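Metallocarboxypeptidase (Trypanosoma cruzi, PDB 3DWC) probably removes single amino acids other than proline from the C-terminal end of peptides, as a metal-dependent carboxypeptidase of the M32 family. Local coordinates at residues 198-203 against 337-342; 311-316 against 448-453; 353-358 against 494-499. All coordinates share one frame; numbering follows the deposited sequence.

Contact 1. Residues 198-203 against 337-342; sequences ETVLEP and MKRVIQ. With SO4 (sulfate ion), chain U.
Bends at chi2 (122°) and chi3 (94°) swing the R339 side chain off the last turns of helix 334-341 and bring its guanidinium against the extended loop that follows helix 168-196 in this largely helical M32 fold. There NE and NH2 close side-on upon one atom, the carbonyl oxygen of T199; the NH2 bond to T199 O is 3.0 Å long, on a lone pair, and that from NE to T199 O is 3.3 Å. E198, its chain extended beyond CG, lays its carboxylate over one face of the same guanidinium, the planes 17° apart. E198 OE1 lies 3.5 Å from R339 NE, a salt bridge of charges alone, since no N-H points at the oxygen. Farther along, V200 CG1 meets V340 CG2 at 3.8 Å, and P203 comes tip to tip with V340 while its CG rests near the sulfur of M337. E202 turns its carboxylate to R343, just past the helix. A sulfate, probably from the crystallisation liquor, bridges both segments at the surface: R339 NH2 donates to its O4, and T199 N to its O3 at 2.6 Å.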
loop_
_atom_site.group_PDB
_atom_site.type_symbol
_atom_site.label_atom_id
_atom_site.label_comp_id
_atom_site.label_asym_id
_atom_site.label_seq_id
_atom_site.Cartn_x
_atom_site.Cartn_y
_atom_site.Cartn_z
ATOM N N GLU B 198 -15.373 -21.703 -41.380
ATOM C CA GLU B 198 -13.924 -21.511 -41.302
ATOM C C GLU B 198 -13.283 -22.321 -40.165
ATOM O O GLU B 198 -13.820 -22.386 -39.036
ATOM C CB GLU B 198 -13.575 -20.035 -41.091
ATOM C CG GLU B 198 -13.779 -19.148 -42.320
ATOM C CD GLU B 198 -13.236 -17.745 -42.107
ATOM O OE1 GLU B 198 -13.172 -17.297 -40.935
ATOM O OE2 GLU B 198 -12.874 -17.084 -43.117
ATOM N N THR B 199 -12.116 -22.894 -40.460
ATOM C CA THR B 199 -11.329 -23.600 -39.452
ATOM C C THR B 199 -10.746 -22.613 -38.452
ATOM O O THR B 199 -10.216 -21.571 -38.841
ATOM C CB THR B 199 -10.159 -24.394 -40.052
ATOM O OG1 THR B 199 -10.656 -25.340 -41.016
ATOM C CG2 THR B 199 -9.382 -25.138 -38.916
ATOM N N VAL B 200 -10.893 -22.937 -37.176
ATOM C CA VAL B 200 -10.330 -22.166 -36.095
ATOM C C VAL B 200 -9.539 -23.144 -35.199
ATOM O O VAL B 200 -10.110 -24.045 -34.604
ATOM C CB VAL B 200 -11.413 -21.431 -35.274
ATOM C CG1 VAL B 200 -10.765 -20.610 -34.158
ATOM C CG2 VAL B 200 -12.273 -20.513 -36.166
ATOM N N LEU B 201 -8.221 -22.951 -35.134
ATOM C CA LEU B 201 -7.352 -23.732 -34.262
ATOM C C LEU B 201 -7.245 -22.999 -32.922
ATOM O O LEU B 201 -6.810 -21.826 -32.861
ATOM C CB LEU B 201 -5.989 -23.897 -34.895
ATOM C CG LEU B 201 -5.949 -24.358 -36.356
ATOM C CD1 LEU B 201 -4.526 -24.334 -36.885
ATOM C CD2 LEU B 201 -6.542 -25.757 -36.525
ATOM N N GLU B 202 -7.673 -23.676 -31.863
ATOM C CA GLU B 202 -7.560 -23.141 -30.530
ATOM C C GLU B 202 -6.120 -23.236 -30.043
ATOM O O GLU B 202 -5.481 -24.289 -30.151
ATOM C CB GLU B 202 -8.452 -23.889 -29.537
ATOM C CG GLU B 202 -9.900 -23.467 -29.594
ATOM C CD GLU B 202 -10.100 -22.037 -29.196
ATOM O OE1 GLU B 202 -10.739 -21.321 -29.992
ATOM O OE2 GLU B 202 -9.613 -21.617 -28.103
ATOM N N PRO B 203 -5.611 -22.143 -29.490
ATOM C CA PRO B 203 -4.303 -22.258 -28.845
ATOM C C PRO B 203 -4.265 -23.345 -27.760
ATOM O O PRO B 203 -5.175 -23.421 -26.922
ATOM C CB PRO B 203 -4.099 -20.872 -28.256
ATOM C CG PRO B 203 -4.905 -19.977 -29.184
ATOM C CD PRO B 203 -6.133 -20.767 -29.428
ATOM N N MET B 337 -5.308 -16.353 -35.353
ATOM C CA MET B 337 -5.556 -15.614 -34.134
ATOM C C MET B 337 -6.659 -14.586 -34.280
ATOM O O MET B 337 -7.370 -14.293 -33.333
ATOM C CB MET B 337 -4.290 -14.982 -33.577
ATOM C CG MET B 337 -3.305 -16.016 -33.035
ATOM S SD MET B 337 -3.964 -17.061 -31.733
ATOM C CE MET B 337 -4.599 -15.787 -30.668
ATOM N N LYS B 338 -6.776 -13.980 -35.445
ATOM C CA LYS B 338 -7.930 -13.124 -35.702
ATOM C C LYS B 338 -9.252 -13.881 -35.525
ATOM O O LYS B 338 -10.228 -13.358 -34.992
ATOM C CB LYS B 338 -7.844 -12.515 -37.100
ATOM C CG LYS B 338 -9.004 -11.596 -37.420
ATOM C CD LYS B 338 -8.794 -10.943 -38.786
ATOM C CE LYS B 338 -10.082 -10.472 -39.392
ATOM N NZ LYS B 338 -9.802 -9.900 -40.787
ATOM N N ARG B 339 -9.282 -15.127 -35.966
ATOM C CA ARG B 339 -10.504 -15.930 -35.890
ATOM C C ARG B 339 -10.852 -16.272 -34.467
ATOM O O ARG B 339 -12.015 -16.241 -34.101
ATOM C CB ARG B 339 -10.387 -17.183 -36.748
ATOM C CG ARG B 339 -10.949 -16.956 -38.102
ATOM C CD ARG B 339 -10.036 -17.164 -39.260
ATOM N NE ARG B 339 -10.111 -18.473 -39.827
ATOM C CZ ARG B 339 -9.889 -18.810 -41.100
ATOM N NH1 ARG B 339 -9.612 -17.934 -42.060
ATOM N NH2 ARG B 339 -9.972 -20.083 -41.420
ATOM N N VAL B 340 -9.827 -16.560 -33.666
ATOM C CA VAL B 340 -9.975 -16.797 -32.231
ATOM C C VAL B 340 -10.462 -15.507 -31.502
ATOM O O VAL B 340 -11.463 -15.514 -30.810
ATOM C CB VAL B 340 -8.620 -17.290 -31.624
ATOM C CG1 VAL B 340 -8.675 -17.330 -30.068
ATOM C CG2 VAL B 340 -8.211 -18.643 -32.231
ATOM N N ILE B 341 -9.756 -14.407 -31.675
ATOM C CA ILE B 341 -10.040 -13.159 -30.955
ATOM C C ILE B 341 -11.376 -12.481 -31.396
ATOM O O ILE B 341 -11.989 -11.759 -30.581
ATOM C CB ILE B 341 -8.804 -12.165 -31.071
ATOM C CG1 ILE B 341 -7.511 -12.720 -30.434
ATOM C CG2 ILE B 341 -9.029 -10.796 -30.468
ATOM C CD1 ILE B 341 -7.589 -13.003 -29.050
ATOM N N GLN B 342 -11.822 -12.688 -32.646
ATOM C CA GLN B 342 -13.064 -12.050 -33.171
ATOM C C GLN B 342 -14.230 -13.022 -33.223
ATOM O O GLN B 342 -15.241 -12.760 -33.852
ATOM C CB GLN B 342 -12.864 -11.468 -34.567
ATOM C CG GLN B 342 -11.950 -10.234 -34.576
ATOM C CD GLN B 342 -11.800 -9.609 -35.940
ATOM O OE1 GLN B 342 -12.490 -9.970 -36.893
ATOM N NE2 GLN B 342 -10.915 -8.624 -36.034
HETATM S S SO4 U . -10.555 -22.397 -43.991
HETATM O O1 SO4 U . -9.262 -22.712 -44.616
HETATM O O2 SO4 U . -11.635 -23.123 -44.664
HETATM O O3 SO4 U . -10.543 -22.798 -42.589
HETATM O O4 SO4 U . -10.806 -20.962 -44.115
#

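Contact 2. Residues 311-316 against 448-453; sequences SGAFME and DCIRKG. With SO4 (sulfate ion), chain R.
I450 carries the apolar part of this helix-to-helix contact, where the first turn of helix 312-326 meets the last turn of helix 443-451. With CG1 anti to its carbonyl carbon (chi1 -65°), I450 sends CG2 the other way, anti to its backbone N, into the start of the opposing helix. CG2 of I450 lies 3.6 Å from A313 CB and 3.5 Å from F314 CB; it also approaches the F314 ring at its edge, near the ring plane. The ring itself leads off, CG anti to the backbone N of F314, and meets F219. S311 is the N-cap: its OG, held between backbone N and carbonyl carbon (chi1 69°), accepts from F314 N at 3.1 Å and is also hydrogen-bonded to I308 O. A313 O makes a CA-H...O contact with R451 CA at 3.2 Å. R451 takes the crowded first torsion, chi1 82°, then runs extended to NE, which makes a salt-bridged hydrogen bond of 3.1 Å to D448 OD1, one turn back in its helix, met from above the carboxylate plane. G453, at positive phi, closes that helix in a Schellman motif. E316 OE1 is 4.5 Å from R451 NH2, too far for a salt bridge, and a sulfate takes weak bonds from NH1 and NH2 of R451. The chemistry implies a join made by close van der Waals packing, with charge attraction between E316 and R451 probably adding only a little at the exposed side.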
loop_
_atom_site.group_PDB
_atom_site.type_symbol
_atom_site.label_atom_id
_atom_site.label_comp_id
_atom_site.label_asym_id
_atom_site.label_seq_id
_atom_site.Cartn_x
_atom_site.Cartn_y
_atom_site.Cartn_z
ATOM N N SER B 311 -8.033 -6.019 -33.605
ATOM C CA SER B 311 -7.972 -5.775 -35.053
ATOM C C SER B 311 -7.143 -6.811 -35.785
ATOM O O SER B 311 -6.230 -7.408 -35.202
ATOM C CB SER B 311 -7.408 -4.402 -35.343
ATOM O OG SER B 311 -6.021 -4.275 -35.021
ATOM N N GLY B 312 -7.458 -7.021 -37.078
ATOM C CA GLY B 312 -6.641 -7.887 -37.926
ATOM C C GLY B 312 -5.193 -7.450 -37.999
ATOM O O GLY B 312 -4.313 -8.267 -37.969
ATOM N N ALA B 313 -4.958 -6.134 -38.131
ATOM C CA ALA B 313 -3.604 -5.553 -38.161
ATOM C C ALA B 313 -2.791 -5.930 -36.945
ATOM O O ALA B 313 -1.608 -6.246 -37.047
ATOM C CB ALA B 313 -3.675 -3.989 -38.313
ATOM N N PHE B 314 -3.400 -5.850 -35.772
ATOM C CA PHE B 314 -2.700 -6.203 -34.548
ATOM C C PHE B 314 -2.375 -7.697 -34.484
ATOM O O PHE B 314 -1.378 -8.098 -33.878
ATOM C CB PHE B 314 -3.545 -5.770 -33.397
ATOM C CG PHE B 314 -2.896 -5.893 -32.069
ATOM C CD1 PHE B 314 -1.998 -4.974 -31.648
ATOM C CD2 PHE B 314 -3.251 -6.920 -31.219
ATOM C CE1 PHE B 314 -1.453 -5.036 -30.387
ATOM C CE2 PHE B 314 -2.673 -7.015 -29.962
ATOM C CZ PHE B 314 -1.778 -6.043 -29.556
ATOM N N MET B 315 -3.203 -8.536 -35.105
ATOM C CA MET B 315 -2.895 -9.968 -35.149
ATOM C C MET B 315 -1.568 -10.241 -35.841
ATOM O O MET B 315 -0.877 -11.218 -35.540
ATOM C CB MET B 315 -4.043 -10.749 -35.824
ATOM C CG MET B 315 -5.377 -10.699 -35.054
ATOM S SD MET B 315 -5.280 -11.129 -33.287
ATOM C CE MET B 315 -5.234 -9.534 -32.509
ATOM N N GLU B 316 -1.253 -9.398 -36.824
ATOM C CA GLU B 316 -0.022 -9.504 -37.568
ATOM C C GLU B 316 1.192 -9.225 -36.715
ATOM O O GLU B 316 2.216 -9.900 -36.830
ATOM C CB GLU B 316 -0.036 -8.537 -38.731
ATOM C CG GLU B 316 -1.133 -8.811 -39.699
ATOM C CD GLU B 316 -1.004 -7.970 -40.970
ATOM O OE1 GLU B 316 0.157 -7.696 -41.390
ATOM O OE2 GLU B 316 -2.070 -7.568 -41.495
ATOM N N ASP B 448 -0.519 0.497 -40.481
ATOM C CA ASP B 448 0.919 0.276 -40.369
ATOM C C ASP B 448 1.408 0.431 -38.942
ATOM O O ASP B 448 2.216 -0.377 -38.503
ATOM C CB ASP B 448 1.727 1.215 -41.276
ATOM C CG ASP B 448 1.652 0.835 -42.701
ATOM O OD1 ASP B 448 1.067 -0.228 -42.966
ATOM O OD2 ASP B 448 2.164 1.606 -43.561
ATOM N N CYS B 449 0.939 1.468 -38.230
ATOM C CA CYS B 449 1.241 1.640 -36.810
ATOM C C CYS B 449 0.845 0.428 -35.980
ATOM O O CYS B 449 1.618 -0.051 -35.158
ATOM C CB CYS B 449 0.530 2.874 -36.239
ATOM S SG CYS B 449 1.076 4.477 -36.950
ATOM N N ILE B 450 -0.377 -0.050 -36.176
ATOM C CA ILE B 450 -0.866 -1.194 -35.439
ATOM C C ILE B 450 -0.074 -2.459 -35.778
ATOM O O ILE B 450 0.457 -3.101 -34.885
ATOM C CB ILE B 450 -2.399 -1.416 -35.662
ATOM C CG1 ILE B 450 -3.227 -0.231 -35.094
ATOM C CG2 ILE B 450 -2.851 -2.723 -34.991
ATOM C CD1 ILE B 450 -4.763 -0.203 -35.468
ATOM N N ARG B 451 0.038 -2.810 -37.055
ATOM C CA ARG B 451 0.677 -4.067 -37.418
ATOM C C ARG B 451 2.165 -4.132 -37.073
ATOM O O ARG B 451 2.685 -5.216 -36.851
ATOM C CB ARG B 451 0.389 -4.436 -38.891
ATOM C CG ARG B 451 1.222 -3.791 -39.915
ATOM C CD ARG B 451 0.605 -4.023 -41.329
ATOM N NE ARG B 451 1.315 -3.232 -42.308
ATOM C CZ ARG B 451 2.548 -3.502 -42.738
ATOM N NH1 ARG B 451 3.107 -2.702 -43.635
ATOM N NH2 ARG B 451 3.228 -4.577 -42.305
ATOM N N LYS B 452 2.824 -2.976 -36.999
ATOM C CA LYS B 452 4.201 -2.889 -36.573
ATOM C C LYS B 452 4.368 -2.584 -35.062
ATOM O O LYS B 452 5.493 -2.463 -34.604
ATOM C CB LYS B 452 4.933 -1.783 -37.357
ATOM C CG LYS B 452 5.021 -2.003 -38.862
ATOM C CD LYS B 452 5.812 -0.870 -39.512
ATOM C CE LYS B 452 5.817 -0.974 -41.068
ATOM N NZ LYS B 452 6.575 0.152 -41.691
ATOM N N GLY B 453 3.283 -2.437 -34.305
ATOM C CA GLY B 453 3.408 -2.167 -32.879
ATOM C C GLY B 453 4.112 -0.847 -32.568
ATOM O O GLY B 453 4.861 -0.741 -31.596
HETATM S S SO4 R . 6.192 -4.700 -44.504
HETATM O O1 SO4 R . 7.012 -5.350 -45.529
HETATM O O2 SO4 R . 6.457 -3.256 -44.471
HETATM O O3 SO4 R . 4.791 -4.969 -44.821
HETATM O O4 SO4 R . 6.522 -5.251 -43.190
#

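Contact 3. Residues 353-358 against 494-499; sequences ADELCY and RHLERR. With SO4 (sulfate ion), chain V.
E355 OE1 is the best-held atom, gripped by two donors, R499 NH2 and the hydroxyl of Y500; H495 NE2 holds the other oxygen, OE2. The chain of E355 is fully stretched, CG anti to the backbone N (chi1 -179°) and chi2 -178°, so it reaches straight across to helix 490-501. Tip to tip with it, H495 donates from NE2 to OE2 of E355 at 2.6 Å, nearly straight at 163° and in the plane of its ring, though it meets the oxygen from above the carboxylate plane. R499 crosses E355 at about a right angle; its NH2 gives a salt bridge of 2.8 Å to E355 OE1, on the syn lone pair. One turn back on the helix, H495 turns its edge to the R499 guanidinium, with CE1 over its centre, 3.3 Å above the plane. Buried and close to a positive charge, E355 is probably ionised. R499 has further partners that fix its rotation: NH2 also donates to M306 O and NE to O of G505, the C-terminal residue. Beneath the polar group L356 CD1 packs on L496 CB at 3.8 Å, and E355 CG lies near L496 CD2. The turn bearing E355 is itself braced by an Asx motif, D354 OD2 accepting from C357 N at 3.1 Å. In the fold, L356 reaches on to helix 168-196, while E355 and H495 lean on M306 and Q307 of helix 294-309, so the loop before helix 358-374 is wedged among three helices.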
loop_
_atom_site.group_PDB
_atom_site.type_symbol
_atom_site.label_atom_id
_atom_site.label_comp_id
_atom_site.label_asym_id
_atom_site.label_seq_id
_atom_site.Cartn_x
_atom_site.Cartn_y
_atom_site.Cartn_z
ATOM N N ALA B 353 -18.752 -11.752 -22.635
ATOM C CA ALA B 353 -19.365 -11.543 -23.944
ATOM C C ALA B 353 -18.361 -10.994 -24.940
ATOM O O ALA B 353 -17.552 -10.195 -24.584
ATOM C CB ALA B 353 -20.582 -10.601 -23.813
ATOM N N ASP B 354 -18.464 -11.399 -26.199
ATOM C CA ASP B 354 -17.555 -10.910 -27.220
ATOM C C ASP B 354 -17.934 -9.479 -27.654
ATOM O O ASP B 354 -18.918 -8.929 -27.184
ATOM C CB ASP B 354 -17.518 -11.900 -28.394
ATOM C CG ASP B 354 -18.894 -12.111 -29.061
ATOM O OD1 ASP B 354 -19.299 -13.277 -29.141
ATOM O OD2 ASP B 354 -19.551 -11.130 -29.531
ATOM N N GLU B 355 -17.160 -8.872 -28.550
ATOM C CA GLU B 355 -17.311 -7.457 -28.836
ATOM C C GLU B 355 -18.714 -7.152 -29.374
ATOM O O GLU B 355 -19.278 -6.078 -29.136
ATOM C CB GLU B 355 -16.208 -7.005 -29.830
ATOM C CG GLU B 355 -16.250 -5.534 -30.184
ATOM C CD GLU B 355 -15.213 -5.161 -31.172
ATOM O OE1 GLU B 355 -14.657 -6.064 -31.820
ATOM O OE2 GLU B 355 -14.915 -3.961 -31.278
ATOM N N LEU B 356 -19.287 -8.079 -30.121
ATOM C CA LEU B 356 -20.563 -7.837 -30.788
ATOM C C LEU B 356 -21.768 -8.027 -29.868
ATOM O O LEU B 356 -22.724 -7.248 -29.920
ATOM C CB LEU B 356 -20.663 -8.722 -32.051
ATOM C CG LEU B 356 -21.798 -8.501 -33.058
ATOM C CD1 LEU B 356 -21.779 -7.140 -33.761
ATOM C CD2 LEU B 356 -21.771 -9.592 -34.121
ATOM N N CYS B 357 -21.710 -9.041 -29.004
ATOM C CA CYS B 357 -22.837 -9.405 -28.136
ATOM C C CYS B 357 -22.934 -8.525 -26.938
ATOM O O CYS B 357 -24.011 -8.265 -26.419
ATOM C CB CYS B 357 -22.689 -10.842 -27.653
ATOM S SG CYS B 357 -22.909 -12.034 -28.976
ATOM N N TYR B 358 -21.781 -8.096 -26.469
ATOM C CA TYR B 358 -21.662 -7.284 -25.273
ATOM C C TYR B 358 -22.697 -6.116 -25.154
ATOM O O TYR B 358 -23.416 -6.029 -24.153
ATOM C CB TYR B 358 -20.221 -6.801 -25.137
ATOM C CG TYR B 358 -19.890 -6.366 -23.746
ATOM C CD1 TYR B 358 -19.133 -7.173 -22.905
ATOM C CD2 TYR B 358 -20.391 -5.182 -23.242
ATOM C CE1 TYR B 358 -18.853 -6.784 -21.621
ATOM C CE2 TYR B 358 -20.102 -4.788 -21.973
ATOM C CZ TYR B 358 -19.340 -5.588 -21.171
ATOM O OH TYR B 358 -19.072 -5.171 -19.909
ATOM N N ARG B 494 -20.985 1.090 -37.756
ATOM C CA ARG B 494 -20.110 0.866 -38.910
ATOM C C ARG B 494 -18.893 0.053 -38.566
ATOM O O ARG B 494 -18.462 -0.750 -39.383
ATOM C CB ARG B 494 -19.593 2.184 -39.496
ATOM C CG ARG B 494 -20.275 2.609 -40.694
ATOM C CD ARG B 494 -21.143 3.683 -40.447
ATOM N NE ARG B 494 -20.442 4.926 -40.130
ATOM C CZ ARG B 494 -20.998 6.121 -40.277
ATOM N NH1 ARG B 494 -22.220 6.214 -40.786
ATOM N NH2 ARG B 494 -20.329 7.222 -39.939
ATOM N N HIS B 495 -18.316 0.290 -37.394
ATOM C CA HIS B 495 -17.203 -0.556 -36.852
ATOM C C HIS B 495 -17.611 -2.028 -36.721
ATOM O O HIS B 495 -16.901 -2.931 -37.180
ATOM C CB HIS B 495 -16.775 -0.070 -35.465
ATOM C CG HIS B 495 -15.895 -1.048 -34.723
ATOM N ND1 HIS B 495 -14.596 -1.303 -35.108
ATOM C CD2 HIS B 495 -16.110 -1.797 -33.612
ATOM C CE1 HIS B 495 -14.064 -2.199 -34.307
ATOM N NE2 HIS B 495 -14.965 -2.528 -33.387
ATOM N N LEU B 496 -18.751 -2.271 -36.066
ATOM C CA LEU B 496 -19.229 -3.650 -35.900
ATOM C C LEU B 496 -19.591 -4.351 -37.211
ATOM O O LEU B 496 -19.254 -5.498 -37.397
ATOM C CB LEU B 496 -20.387 -3.732 -34.860
ATOM C CG LEU B 496 -20.054 -3.354 -33.392
ATOM C CD1 LEU B 496 -21.294 -3.249 -32.569
ATOM C CD2 LEU B 496 -19.006 -4.300 -32.703
ATOM N N GLU B 497 -20.296 -3.670 -38.107
ATOM C CA GLU B 497 -20.604 -4.161 -39.465
ATOM C C GLU B 497 -19.377 -4.522 -40.296
ATOM O O GLU B 497 -19.305 -5.620 -40.882
ATOM C CB GLU B 497 -21.415 -3.099 -40.245
ATOM C CG GLU B 497 -22.835 -2.938 -39.747
ATOM C CD GLU B 497 -23.572 -1.774 -40.434
ATOM O OE1 GLU B 497 -24.780 -1.709 -40.282
ATOM O OE2 GLU B 497 -22.956 -0.925 -41.108
ATOM N N ARG B 498 -18.407 -3.609 -40.320
ATOM C CA ARG B 498 -17.184 -3.806 -41.051
ATOM C C ARG B 498 -16.327 -4.941 -40.542
ATOM O O ARG B 498 -15.722 -5.656 -41.338
ATOM C CB ARG B 498 -16.333 -2.521 -41.074
ATOM C CG ARG B 498 -16.968 -1.450 -41.943
ATOM C CD ARG B 498 -16.331 -0.064 -41.800
ATOM N NE ARG B 498 -17.134 0.919 -42.536
ATOM C CZ ARG B 498 -17.002 2.250 -42.416
ATOM N NH1 ARG B 498 -16.118 2.781 -41.599
ATOM N NH2 ARG B 498 -17.776 3.057 -43.115
ATOM N N ARG B 499 -16.262 -5.077 -39.225
ATOM C CA ARG B 499 -15.439 -6.077 -38.628
ATOM C C ARG B 499 -16.132 -7.444 -38.701
ATOM O O ARG B 499 -15.527 -8.397 -39.178
ATOM C CB ARG B 499 -15.094 -5.691 -37.205
ATOM C CG ARG B 499 -14.412 -6.812 -36.439
ATOM C CD ARG B 499 -13.794 -6.314 -35.153
ATOM N NE ARG B 499 -12.647 -5.438 -35.362
ATOM C CZ ARG B 499 -11.991 -4.822 -34.387
ATOM N NH1 ARG B 499 -10.921 -4.063 -34.663
ATOM N NH2 ARG B 499 -12.382 -4.997 -33.137
HETATM S S SO4 V . -23.490 9.349 -39.593
HETATM O O1 SO4 V . -23.435 9.935 -40.937
HETATM O O2 SO4 V . -24.499 10.049 -38.783
HETATM O O3 SO4 V . -23.949 7.964 -39.722
HETATM O O4 SO4 V . -22.137 9.400 -39.003
#

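Overall arrangement
The three contacts lie on the same side of the molecule, their centres 16 to 18 Å apart, and touch one another pairwise. Contacts 1 and 2 meet where helices 312-326 and 334-341, consecutive in the chain, pack together: M315 CG is 3.6 Å from K338 CA. Contact 2 reaches contact 3 through S311 CA, 3.4 Å from R499 NH1, and Q342 NE2 approaches R499 NE at 3.7 Å to join contact 1 to contact 3. Contact 3 is the most deeply buried, with the side chain of E355 about 13 Å from the cobalt held by H267, H271 and E298; in contact 2 the side chain of I450 is about 11 Å from the bound glycine.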